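Local structure of cysteine synthase (Fusobacterium nucleatum subsp. nucleatum, 5Z5C) at residues 86-89 / 90-94; 155-158 / 159-163; 216-219 / 220-223; 99-102 / 103-106. The protein is a pyridoxal 5'-phosphate-dependent enzyme that produces hydrogen sulfide, probably from L-cysteine, and may also have cysteine synthase activity. All coordinates share one frame; numbering follows the deposited sequence.

All four contacts are local, each within one continuous piece of chain, and none touches another. Contact 1, mostly buried, closes the C-terminal end of helix 80-91; contact 4 turns the chain out of strand 96-101, the next element of the same beta-alpha-beta unit, the nearest atoms of contacts 1 and 4 being about 8 Å apart. Contacts 2, 3 and 4 are partly buried. Contact 2, within helix 155-163, comes closest to the cofactor; contact 3, at helix 219-222, has exposed S221 and T222 and lies across the chain's centre from contact 1. Chemistry differs accordingly: apolar side chains in contact 1, a water-linked polar pair in contact 2, a doubly bonded carbonyl in contact 3, a CH-pi contact in contact 4.

Contact 1. Residues 86-89 / 90-94; sequences SAMG and AILGH
In M88, chi1 (-170°) sets CG 4.0 Å from L92 CD1, and the bend at chi2 brings M88 SD to 4.1 Å from I91 CG2, so one side chain touches apolar branches both three and four residues ahead. The backbone beneath is regular: I91 N donates to A87 O at 3.0 Å with an N-H...O angle of 166°, and L92 N donates to M88 O, also at 3.0 Å. The helix then ends in a Schellman motif. G93 takes positive phi (85°), its N bonds back to A90 O at 3.1 Å, and H94 N closes the outer loop on G89 O at 2.8 Å. That same carbonyl oxygen lies at the edge of the H94 imidazole, near the ring plane. Both ring nitrogens are engaged beyond this turn, ND1 by A71 O and NE2 by the Y62 hydroxyl, which should fix the rotation of the ring. Within the beta-alpha-beta unit, helix 80-91 follows strand 73-76 and lays S86 against V96 and I98 of strand 96-101, while I91 packs on C269 of the second subunit.

Contact 2. Residues 155-158 / 159-163; sequences LYNS and EAHYY
Helical phi/psi values run through 155-163, and most of the i to i+4 bonds form: E159 N donates to L155 O at 2.9 Å, A160 N to Y156 O at 2.8 Å and Y162 N to S158 O at 3.0 Å, whereas H161 N makes a weak bond to S158 O. One turn apart on this backbone, N157 and H161 cross at an angle, amide and imidazole planes 69° apart. A chi1 of -179° swings the N157 amide out beside its own carbonyl carbon. N157 OD1 is 3.9 Å from H161 CD2, and the polar link runs through a water that donates to OD1 at 3.0 Å and lies 2.8 Å from H161 NE2, in the ring plane. This face borders the cofactor site of the enzyme, probably of fold type II as in cysteine synthases: N157 ND2 bonds Q151 O and OG1 of T189, itself a PLP-binding residue, and the H161 side chain comes within about 4 Å of the bound PLP. On another side E159 runs alongside the Y156 ring, pointing the same way, with OE1 3.9 Å from Y156 CD1 and the two planes 53° apart. E159 OE1 also bonds Y56 OH and the dimethylated lysine at position 60, and Y156 OH bonds E66.

Contact 3. Residues 216-219 / 220-223; sequences NSPT and LSTG
T222 can be followed outward from CB, which sits 3.5 Å from P218 O. OG1 branches from it into the position between the backbone N and the carbonyl carbon (chi1 71°) and donates to P218 O at 2.9 Å, approaching from above the carbonyl plane, about 40° out of it. The other branch, CG2, lies anti to the carbonyl carbon and meets the pyrrolidine ring of P218, 4.0 Å from its CG. The backbone N of T222 also donates to P218 O, at 3.0 Å with an N-H...O angle of 156°, and arrives from the opposite face of that plane. Two donors from one residue thus clamp a single acceptor, which ties the residue just before this short, weakly bonded helix to its last turn. T222 OG1 additionally accepts from Y224 N, extending the link just beyond the turn. P218 itself is the centre of an inverse gamma turn, closed by T219 N bonding S217 O at 2.9 Å. S221 lays OG close against the proline, 3.1 Å from P218 CB. At the far end G223 adopts positive phi as the helix stops, and its N makes only a weak bond to T219 O. The whole turn follows strand 210-214 of the parallel sheet: E213 on that strand accepts from S221 N, P218 packs on the same glutamate, and L220 leans on P211 of the strand and on I239.

Contact 4. Residues 99-102 / 103-106; sequences YMPD and WMSE
A type I beta turn from P101 to M104 takes the chain out of its strand, closed by a weak bond in which M104 N lies 3.4 Å from P101 O. Inside the turn, chi1 of 63° turns the W103 indole back toward P101, to which it presents a face. P101 CB stands 3.7 Å from the centroid of the W103 six-membered ring and only 8° off its normal, the geometry of a CH-pi contact. D102 OD1 approaches the same indole obliquely, 3.3 Å from W103 CE3, its carboxylate plane turned 67° from the ring. M104 covers another part of the proline, its CG 4.0 Å from P101 CD and 3.2 Å from P101 O. M104 CB in turn lies 4.1 Å from M100 SD, so the two methionine side chains meet at an oblique angle where the strand gives way to the turn. P101 thus meets the indole face through CB and the M104 side chain, from a different direction, through CD. R124 also engages the W103 ring in a cation-pi contact. The turn leaves strand 96-101, the middle strand of its parallel sheet, where M100 and D102 share backbone bonds with V122 of strand 120-122; P101 packs on S132 of helix 130-133 and on F129.

Contact 1. Residues 86-89 / 90-94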
ATOM      1  N   SER B  86      11.788  -0.613  10.277  1.00 39.13           N
ATOM      2  CA  SER B  86      12.849  -0.277   9.321  1.00 39.28           C
ATOM      3  C   SER B  86      12.574   1.090   8.656  1.00 38.95           C
ATOM      4  O   SER B  86      13.429   2.000   8.676  1.00 38.54           O
ATOM      5  CB  SER B  86      13.039  -1.357   8.277  1.00 39.15           C
ATOM      6  OG  SER B  86      13.447  -2.571   8.881  1.00 39.86           O
ATOM      7  N   ALA B  87      11.362   1.256   8.134  1.00 37.47           N
ATOM      8  CA  ALA B  87      10.993   2.525   7.470  1.00 37.59           C
ATOM      9  C   ALA B  87      10.935   3.730   8.410  1.00 38.27           C
ATOM     10  O   ALA B  87      11.486   4.785   8.098  1.00 38.13           O
ATOM     11  CB  ALA B  87       9.657   2.380   6.736  1.00 36.20           C
ATOM     12  N   MET B  88      10.239   3.594   9.535  1.00 39.77           N
ATOM     13  CA  MET B  88      10.066   4.719  10.464  1.00 41.23           C
ATOM     14  C   MET B  88      11.376   5.006  11.193  1.00 41.62           C
ATOM     15  O   MET B  88      11.715   6.163  11.433  1.00 41.15           O
ATOM     16  CB  MET B  88       8.890   4.460  11.426  1.00 43.16           C
ATOM     17  CG  MET B  88       8.474   5.668  12.265  1.00 45.01           C
ATOM     18  SD  MET B  88       8.195   7.241  11.400  1.00 47.99           S
ATOM     19  CE  MET B  88       6.633   6.909  10.587  1.00 46.58           C
ATOM     20  N   GLY B  89      12.132   3.953  11.512  1.00 42.01           N
ATOM     21  CA  GLY B  89      13.500   4.101  12.009  1.00 43.04           C
ATOM     22  C   GLY B  89      14.373   4.970  11.107  1.00 43.79           C
ATOM     23  O   GLY B  89      15.041   5.910  11.551  1.00 44.40           O
ATOM     24  N   ALA B  90      14.321   4.686   9.809  1.00 43.52           N
ATOM     25  CA  ALA B  90      15.105   5.413   8.845  1.00 42.86           C
ATOM     26  C   ALA B  90      14.607   6.854   8.742  1.00 42.43           C
ATOM     27  O   ALA B  90      15.392   7.760   8.725  1.00 43.33           O
ATOM     28  CB  ALA B  90      15.042   4.703   7.518  1.00 42.45           C
ATOM     29  N   ILE B  91      13.293   7.064   8.709  1.00 41.70           N
ATOM     30  CA  ILE B  91      12.709   8.422   8.731  1.00 41.26           C
ATOM     31  C   ILE B  91      13.237   9.253   9.926  1.00 42.34           C
ATOM     32  O   ILE B  91      13.552  10.423   9.782  1.00 41.12           O
ATOM     33  CB  ILE B  91      11.182   8.358   8.749  1.00 40.09           C
ATOM     34  CG1 ILE B  91      10.686   7.939   7.334  1.00 39.40           C
ATOM     35  CG2 ILE B  91      10.567   9.712   9.108  1.00 40.14           C
ATOM     36  CD1 ILE B  91       9.258   7.548   7.258  1.00 37.69           C
ATOM     37  N   LEU B  92      13.344   8.621  11.092  1.00 43.67           N
ATOM     38  CA  LEU B  92      13.782   9.331  12.307  1.00 45.78           C
ATOM     39  C   LEU B  92      15.318   9.402  12.503  1.00 47.72           C
ATOM     40  O   LEU B  92      15.798   9.908  13.539  1.00 48.47           O
ATOM     41  CB  LEU B  92      13.075   8.705  13.512  1.00 46.07           C
ATOM     42  CG  LEU B  92      11.564   8.903  13.493  1.00 45.44           C
ATOM     43  CD1 LEU B  92      10.879   7.951  14.448  1.00 45.27           C
ATOM     44  CD2 LEU B  92      11.217  10.355  13.809  1.00 46.17           C
ATOM     45  N   GLY B  93      16.095   8.922  11.532  1.00 48.46           N
ATOM     46  CA  GLY B  93      17.570   8.968  11.636  1.00 50.30           C
ATOM     47  C   GLY B  93      18.192   7.809  12.395  1.00 51.45           C
ATOM     48  O   GLY B  93      19.324   7.941  12.864  1.00 54.19           O
ATOM     49  N   HIS B  94      17.493   6.676  12.556  1.00 50.56           N
ATOM     50  CA  HIS B  94      18.087   5.519  13.278  1.00 50.99           C
ATOM     51  C   HIS B  94      18.494   4.352  12.407  1.00 50.14           C
ATOM     52  O   HIS B  94      17.717   3.910  11.556  1.00 49.17           O
ATOM     53  CB  HIS B  94      17.148   4.990  14.363  1.00 51.72           C
ATOM     54  CG  HIS B  94      16.708   6.047  15.312  1.00 52.96           C
ATOM     55  ND1 HIS B  94      17.369   6.316  16.494  1.00 54.37           N
ATOM     56  CD2 HIS B  94      15.721   6.964  15.209  1.00 52.72           C
ATOM     57  CE1 HIS B  94      16.775   7.332  17.098  1.00 54.78           C
ATOM     58  NE2 HIS B  94      15.765   7.735  16.342  1.00 54.45           N
TER

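Contact 2. Residues 155-158 / 159-163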
ATOM      1  N   LEU B 155       4.126  -2.425  26.327  1.00 48.05           N
ATOM      2  CA  LEU B 155       2.799  -1.787  26.458  1.00 47.54           C
ATOM      3  C   LEU B 155       2.489  -0.667  25.456  1.00 45.05           C
ATOM      4  O   LEU B 155       1.321  -0.391  25.161  1.00 43.57           O
ATOM      5  CB  LEU B 155       2.598  -1.262  27.895  1.00 49.74           C
ATOM      6  CG  LEU B 155       2.218  -2.314  28.962  1.00 51.02           C
ATOM      7  CD1 LEU B 155       1.978  -1.658  30.321  1.00 52.54           C
ATOM      8  CD2 LEU B 155       0.988  -3.111  28.540  1.00 50.76           C
ATOM      9  N   TYR B 156       3.536  -0.006  24.964  1.00 44.87           N
ATOM     10  CA  TYR B 156       3.397   1.011  23.913  1.00 43.73           C
ATOM     11  C   TYR B 156       2.666   0.418  22.667  1.00 41.81           C
ATOM     12  O   TYR B 156       1.943   1.124  21.986  1.00 41.12           O
ATOM     13  CB  TYR B 156       4.769   1.551  23.493  1.00 44.33           C
ATOM     14  CG  TYR B 156       5.481   2.410  24.574  1.00 45.31           C
ATOM     15  CD1 TYR B 156       4.978   2.510  25.866  1.00 45.97           C
ATOM     16  CD2 TYR B 156       6.650   3.097  24.275  1.00 46.16           C
ATOM     17  CE1 TYR B 156       5.623   3.279  26.833  1.00 46.92           C
ATOM     18  CE2 TYR B 156       7.299   3.867  25.227  1.00 46.93           C
ATOM     19  CZ  TYR B 156       6.783   3.954  26.504  1.00 47.65           C
ATOM     20  OH  TYR B 156       7.432   4.719  27.443  1.00 47.88           O
ATOM     21  N   ASN B 157       2.891  -0.867  22.399  1.00 40.88           N
ATOM     22  CA  ASN B 157       2.253  -1.592  21.325  1.00 40.34           C
ATOM     23  C   ASN B 157       0.710  -1.611  21.483  1.00 40.48           C
ATOM     24  O   ASN B 157      -0.008  -0.993  20.678  1.00 40.46           O
ATOM     25  CB  ASN B 157       2.861  -2.984  21.234  1.00 39.94           C
ATOM     26  CG  ASN B 157       2.275  -3.826  20.125  1.00 39.18           C
ATOM     27  OD1 ASN B 157       1.303  -3.445  19.490  1.00 38.72           O
ATOM     28  ND2 ASN B 157       2.870  -4.981  19.889  1.00 39.01           N
ATOM     29  N   SER B 158       0.199  -2.246  22.534  1.00 40.34           N
ATOM     30  CA  SER B 158      -1.227  -2.232  22.786  1.00 40.30           C
ATOM     31  C   SER B 158      -1.770  -0.817  22.910  1.00 39.85           C
ATOM     32  O   SER B 158      -2.869  -0.542  22.408  1.00 39.52           O
ATOM     33  CB  SER B 158      -1.635  -3.091  24.023  1.00 41.09           C
ATOM     34  OG  SER B 158      -1.054  -2.613  25.221  1.00 42.92           O
ATOM     35  N   GLU B 159      -1.011   0.071  23.541  1.00 40.08           N
ATOM     36  CA  GLU B 159      -1.433   1.466  23.685  1.00 40.58           C
ATOM     37  C   GLU B 159      -1.603   2.148  22.340  1.00 39.05           C
ATOM     38  O   GLU B 159      -2.480   2.977  22.201  1.00 37.64           O
ATOM     39  CB  GLU B 159      -0.428   2.319  24.471  1.00 41.79           C
ATOM     40  CG  GLU B 159      -0.387   2.143  25.998  1.00 43.85           C
ATOM     41  CD  GLU B 159       0.835   2.782  26.636  1.00 45.57           C
ATOM     42  OE1 GLU B 159       1.312   3.817  26.123  1.00 47.67           O
ATOM     43  OE2 GLU B 159       1.342   2.235  27.638  1.00 47.45           O
ATOM     44  N   ALA B 160      -0.695   1.868  21.399  1.00 38.79           N
ATOM     45  CA  ALA B 160      -0.788   2.444  20.030  1.00 37.74           C
ATOM     46  C   ALA B 160      -2.188   2.238  19.469  1.00 36.79           C
ATOM     47  O   ALA B 160      -2.817   3.179  18.977  1.00 36.91           O
ATOM     48  CB  ALA B 160       0.252   1.819  19.118  1.00 37.56           C
ATOM     49  N   HIS B 161      -2.712   1.031  19.649  1.00 36.19           N
ATOM     50  CA  HIS B 161      -4.001   0.656  19.098  1.00 35.90           C
ATOM     51  C   HIS B 161      -5.171   1.124  19.941  1.00 36.74           C
ATOM     52  O   HIS B 161      -6.239   1.399  19.399  1.00 35.81           O
ATOM     53  CB  HIS B 161      -4.046  -0.848  18.820  1.00 35.43           C
ATOM     54  CG  HIS B 161      -2.999  -1.293  17.861  1.00 34.69           C
ATOM     55  ND1 HIS B 161      -2.746  -0.626  16.685  1.00 34.12           N
ATOM     56  CD2 HIS B 161      -2.097  -2.297  17.922  1.00 35.18           C
ATOM     57  CE1 HIS B 161      -1.757  -1.222  16.049  1.00 33.95           C
ATOM     58  NE2 HIS B 161      -1.333  -2.231  16.784  1.00 34.36           N
ATOM     59  N   TYR B 162      -4.952   1.287  21.257  1.00 37.77           N
ATOM     60  CA  TYR B 162      -5.930   1.981  22.101  1.00 38.59           C
ATOM     61  C   TYR B 162      -6.147   3.450  21.688  1.00 37.80           C
ATOM     62  O   TYR B 162      -7.287   3.893  21.594  1.00 36.73           O
ATOM     63  CB  TYR B 162      -5.541   1.872  23.621  1.00 40.52           C
ATOM     64  CG  TYR B 162      -6.427   2.684  24.534  1.00 41.50           C
ATOM     65  CD1 TYR B 162      -7.645   2.186  24.971  1.00 41.85           C
ATOM     66  CD2 TYR B 162      -6.049   3.954  24.955  1.00 43.19           C
ATOM     67  CE1 TYR B 162      -8.468   2.926  25.804  1.00 42.68           C
ATOM     68  CE2 TYR B 162      -6.871   4.707  25.796  1.00 44.23           C
ATOM     69  CZ  TYR B 162      -8.075   4.183  26.212  1.00 43.46           C
ATOM     70  OH  TYR B 162      -8.894   4.914  27.041  1.00 44.84           O
ATOM     71  N   TYR B 163      -5.054   4.196  21.469  1.00 38.20           N
ATOM     72  CA  TYR B 163      -5.114   5.652  21.140  1.00 38.12           C
ATOM     73  C   TYR B 163      -5.396   5.944  19.672  1.00 37.21           C
ATOM     74  O   TYR B 163      -6.032   6.938  19.336  1.00 37.79           O
ATOM     75  CB  TYR B 163      -3.824   6.380  21.661  1.00 39.44           C
ATOM     76  CG  TYR B 163      -3.761   6.496  23.162  1.00 40.51           C
ATOM     77  CD1 TYR B 163      -4.654   7.306  23.851  1.00 41.35           C
ATOM     78  CD2 TYR B 163      -2.814   5.788  23.898  1.00 41.81           C
ATOM     79  CE1 TYR B 163      -4.605   7.416  25.250  1.00 42.46           C
ATOM     80  CE2 TYR B 163      -2.756   5.890  25.298  1.00 42.13           C
ATOM     81  CZ  TYR B 163      -3.656   6.705  25.952  1.00 42.81           C
ATOM     82  OH  TYR B 163      -3.622   6.819  27.320  1.00 44.28           O
TER
HETATM   83  O   HOH W   1       0.373  -4.400  16.802  1.00 39.24           O

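Contact 3. Residues 216-219 / 220-223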
ATOM      1  N   ASN B 216      -4.863 -24.865  13.201  1.00 46.08           N
ATOM      2  CA  ASN B 216      -3.634 -25.645  12.915  1.00 46.76           C
ATOM      3  C   ASN B 216      -2.505 -25.432  13.941  1.00 46.46           C
ATOM      4  O   ASN B 216      -1.572 -26.212  13.964  1.00 46.92           O
ATOM      5  CB  ASN B 216      -3.021 -25.290  11.522  1.00 47.37           C
ATOM      6  CG  ASN B 216      -4.067 -25.018  10.453  1.00 46.76           C
ATOM      7  OD1 ASN B 216      -4.826 -24.052  10.558  1.00 44.60           O
ATOM      8  ND2 ASN B 216      -4.119 -25.871   9.427  1.00 47.11           N
ATOM      9  N   SER B 217      -2.547 -24.345  14.712  1.00 45.86           N
ATOM     10  CA  SER B 217      -1.562 -24.078  15.763  1.00 46.56           C
ATOM     11  C   SER B 217      -2.163 -23.175  16.825  1.00 46.48           C
ATOM     12  O   SER B 217      -1.963 -21.954  16.813  1.00 44.94           O
ATOM     13  CB  SER B 217      -0.290 -23.464  15.228  1.00 47.51           C
ATOM     14  OG  SER B 217       0.674 -23.420  16.267  1.00 48.96           O
ATOM     15  N   PRO B 218      -2.935 -23.778  17.738  1.00 46.16           N
ATOM     16  CA  PRO B 218      -3.720 -22.988  18.670  1.00 45.63           C
ATOM     17  C   PRO B 218      -2.916 -22.555  19.877  1.00 46.08           C
ATOM     18  O   PRO B 218      -3.057 -23.123  20.960  1.00 45.88           O
ATOM     19  CB  PRO B 218      -4.881 -23.920  19.022  1.00 46.07           C
ATOM     20  CG  PRO B 218      -4.293 -25.286  18.905  1.00 47.21           C
ATOM     21  CD  PRO B 218      -3.251 -25.220  17.822  1.00 47.05           C
ATOM     22  N   THR B 219      -2.082 -21.533  19.674  1.00 45.31           N
ATOM     23  CA  THR B 219      -1.179 -21.024  20.694  1.00 45.86           C
ATOM     24  C   THR B 219      -1.912 -20.320  21.805  1.00 45.78           C
ATOM     25  O   THR B 219      -1.427 -20.303  22.923  1.00 44.94           O
ATOM     26  CB  THR B 219      -0.152 -20.012  20.133  1.00 46.40           C
ATOM     27  OG1 THR B 219      -0.863 -18.919  19.509  1.00 47.02           O
ATOM     28  CG2 THR B 219       0.734 -20.669  19.139  1.00 46.47           C
ATOM     29  N   LEU B 220      -3.082 -19.746  21.510  1.00 45.07           N
ATOM     30  CA  LEU B 220      -3.894 -19.132  22.573  1.00 45.62           C
ATOM     31  C   LEU B 220      -4.630 -20.176  23.470  1.00 46.59           C
ATOM     32  O   LEU B 220      -4.655 -20.043  24.701  1.00 46.08           O
ATOM     33  CB  LEU B 220      -4.899 -18.107  22.004  1.00 44.44           C
ATOM     34  CG  LEU B 220      -4.374 -17.068  21.000  1.00 44.14           C
ATOM     35  CD1 LEU B 220      -5.472 -16.094  20.615  1.00 44.02           C
ATOM     36  CD2 LEU B 220      -3.208 -16.319  21.556  1.00 44.89           C
ATOM     37  N   SER B 221      -5.229 -21.193  22.861  1.00 46.99           N
ATOM     38  CA  SER B 221      -6.031 -22.174  23.617  1.00 47.73           C
ATOM     39  C   SER B 221      -5.179 -23.233  24.336  1.00 48.55           C
ATOM     40  O   SER B 221      -5.618 -23.742  25.370  1.00 48.75           O
ATOM     41  CB  SER B 221      -7.111 -22.813  22.729  1.00 47.63           C
ATOM     42  OG  SER B 221      -6.512 -23.484  21.637  1.00 48.19           O
ATOM     43  N   THR B 222      -3.989 -23.545  23.821  1.00 48.74           N
ATOM     44  CA  THR B 222      -3.032 -24.481  24.485  1.00 50.27           C
ATOM     45  C   THR B 222      -1.797 -23.838  25.160  1.00 50.96           C
ATOM     46  O   THR B 222      -1.099 -24.496  25.939  1.00 52.20           O
ATOM     47  CB  THR B 222      -2.389 -25.502  23.502  1.00 50.76           C
ATOM     48  OG1 THR B 222      -1.466 -24.834  22.636  1.00 50.78           O
ATOM     49  CG2 THR B 222      -3.395 -26.255  22.696  1.00 51.17           C
ATOM     50  N   GLY B 223      -1.456 -22.600  24.805  1.00 50.73           N
ATOM     51  CA  GLY B 223      -0.219 -21.992  25.298  1.00 50.85           C
ATOM     52  C   GLY B 223       0.970 -22.121  24.350  1.00 52.01           C
ATOM     53  O   GLY B 223       1.902 -21.290  24.424  1.00 53.27           O
TER

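Contact 4. Residues 99-102 / 103-106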
ATOM      1  N   TYR B  99      17.054  -9.136  13.534  1.00 54.90           N
ATOM      2  CA  TYR B  99      17.474 -10.534  13.648  1.00 56.84           C
ATOM      3  C   TYR B  99      16.323 -11.443  13.217  1.00 55.54           C
ATOM      4  O   TYR B  99      15.167 -11.251  13.634  1.00 55.01           O
ATOM      5  CB  TYR B  99      17.892 -10.879  15.097  1.00 58.12           C
ATOM      6  CG  TYR B  99      19.189 -10.218  15.543  1.00 59.84           C
ATOM      7  CD1 TYR B  99      19.202  -8.905  15.998  1.00 60.05           C
ATOM      8  CD2 TYR B  99      20.395 -10.912  15.510  1.00 60.22           C
ATOM      9  CE1 TYR B  99      20.387  -8.297  16.412  1.00 61.44           C
ATOM     10  CE2 TYR B  99      21.583 -10.313  15.921  1.00 61.78           C
ATOM     11  CZ  TYR B  99      21.565  -9.008  16.367  1.00 61.55           C
ATOM     12  OH  TYR B  99      22.725  -8.399  16.774  1.00 63.55           O
ATOM     13  N   MET B 100      16.652 -12.421  12.381  1.00 56.08           N
ATOM     14  CA  MET B 100      15.695 -13.429  11.940  1.00 56.30           C
ATOM     15  C   MET B 100      16.433 -14.740  11.620  1.00 57.68           C
ATOM     16  O   MET B 100      17.682 -14.727  11.469  1.00 56.65           O
ATOM     17  CB  MET B 100      14.900 -12.919  10.733  1.00 55.87           C
ATOM     18  CG  MET B 100      15.705 -12.779   9.453  1.00 56.19           C
ATOM     19  SD  MET B 100      14.762 -12.177   8.041  1.00 56.85           S
ATOM     20  CE  MET B 100      14.596 -10.443   8.453  1.00 55.90           C
ATOM     21  N   PRO B 101      15.684 -15.869  11.536  1.00 58.49           N
ATOM     22  CA  PRO B 101      16.301 -17.158  11.170  1.00 59.74           C
ATOM     23  C   PRO B 101      16.796 -17.223   9.732  1.00 60.03           C
ATOM     24  O   PRO B 101      16.272 -16.517   8.875  1.00 57.16           O
ATOM     25  CB  PRO B 101      15.176 -18.170  11.394  1.00 60.10           C
ATOM     26  CG  PRO B 101      14.277 -17.527  12.400  1.00 59.59           C
ATOM     27  CD  PRO B 101      14.313 -16.061  12.057  1.00 58.71           C
ATOM     28  N   ASP B 102      17.795 -18.077   9.489  1.00 62.46           N
ATOM     29  CA  ASP B 102      18.510 -18.117   8.190  1.00 63.54           C
ATOM     30  C   ASP B 102      17.771 -18.838   7.034  1.00 61.91           C
ATOM     31  O   ASP B 102      18.207 -18.766   5.901  1.00 61.29           O
ATOM     32  CB  ASP B 102      19.952 -18.625   8.346  1.00 66.12           C
ATOM     33  CG  ASP B 102      20.060 -20.055   8.856  1.00 68.11           C
ATOM     34  OD1 ASP B 102      19.008 -20.725   8.994  1.00 68.84           O
ATOM     35  OD2 ASP B 102      21.210 -20.504   9.147  1.00 69.16           O
ATOM     36  N   TRP B 103      16.681 -19.537   7.349  1.00 62.29           N
ATOM     37  CA  TRP B 103      15.812 -20.186   6.348  1.00 62.62           C
ATOM     38  C   TRP B 103      14.591 -19.318   5.901  1.00 61.53           C
ATOM     39  O   TRP B 103      13.754 -19.794   5.125  1.00 61.07           O
ATOM     40  CB  TRP B 103      15.343 -21.564   6.862  1.00 63.34           C
ATOM     41  CG  TRP B 103      14.484 -21.522   8.108  1.00 63.85           C
ATOM     42  CD1 TRP B 103      13.133 -21.294   8.168  1.00 64.08           C
ATOM     43  CD2 TRP B 103      14.916 -21.707   9.462  1.00 64.73           C
ATOM     44  NE1 TRP B 103      12.701 -21.321   9.476  1.00 64.82           N
ATOM     45  CE2 TRP B 103      13.770 -21.579  10.292  1.00 64.38           C
ATOM     46  CE3 TRP B 103      16.163 -21.960  10.060  1.00 65.55           C
ATOM     47  CZ2 TRP B 103      13.834 -21.701  11.691  1.00 64.37           C
ATOM     48  CZ3 TRP B 103      16.227 -22.091  11.453  1.00 65.42           C
ATOM     49  CH2 TRP B 103      15.069 -21.957  12.252  1.00 65.43           C
ATOM     50  N   MET B 104      14.484 -18.071   6.382  1.00 61.13           N
ATOM     51  CA  MET B 104      13.397 -17.147   5.945  1.00 59.35           C
ATOM     52  C   MET B 104      13.598 -16.804   4.481  1.00 56.88           C
ATOM     53  O   MET B 104      14.722 -16.674   4.045  1.00 57.66           O
ATOM     54  CB  MET B 104      13.422 -15.842   6.740  1.00 59.86           C
ATOM     55  CG  MET B 104      13.152 -15.988   8.220  1.00 61.23           C
ATOM     56  SD  MET B 104      11.478 -16.563   8.543  1.00 62.84           S
ATOM     57  CE  MET B 104      11.794 -18.253   9.046  1.00 62.74           C
ATOM     58  N   SER B 105      12.515 -16.636   3.737  1.00 54.95           N
ATOM     59  CA  SER B 105      12.582 -16.498   2.273  1.00 54.41           C
ATOM     60  C   SER B 105      13.278 -15.220   1.814  1.00 55.25           C
ATOM     61  O   SER B 105      13.341 -14.233   2.565  1.00 54.70           O
ATOM     62  CB  SER B 105      11.184 -16.520   1.652  1.00 52.91           C
ATOM     63  OG  SER B 105      10.502 -15.295   1.863  1.00 50.28           O
ATOM     64  N   GLU B 106      13.750 -15.265   0.563  1.00 56.26           N
ATOM     65  CA  GLU B 106      14.451 -14.159  -0.110  1.00 57.20           C
ATOM     66  C   GLU B 106      13.533 -12.917  -0.150  1.00 53.95           C
ATOM     67  O   GLU B 106      13.962 -11.815   0.163  1.00 51.83           O
ATOM     68  CB  GLU B 106      14.965 -14.598  -1.518  1.00 61.16           C
ATOM     69  CG  GLU B 106      14.212 -14.139  -2.811  1.00 64.38           C
ATOM     70  CD  GLU B 106      12.885 -14.824  -3.141  1.00 67.68           C
ATOM     71  OE1 GLU B 106      12.291 -15.476  -2.248  1.00 70.36           O
ATOM     72  OE2 GLU B 106      12.420 -14.681  -4.294  1.00 66.94           O
TER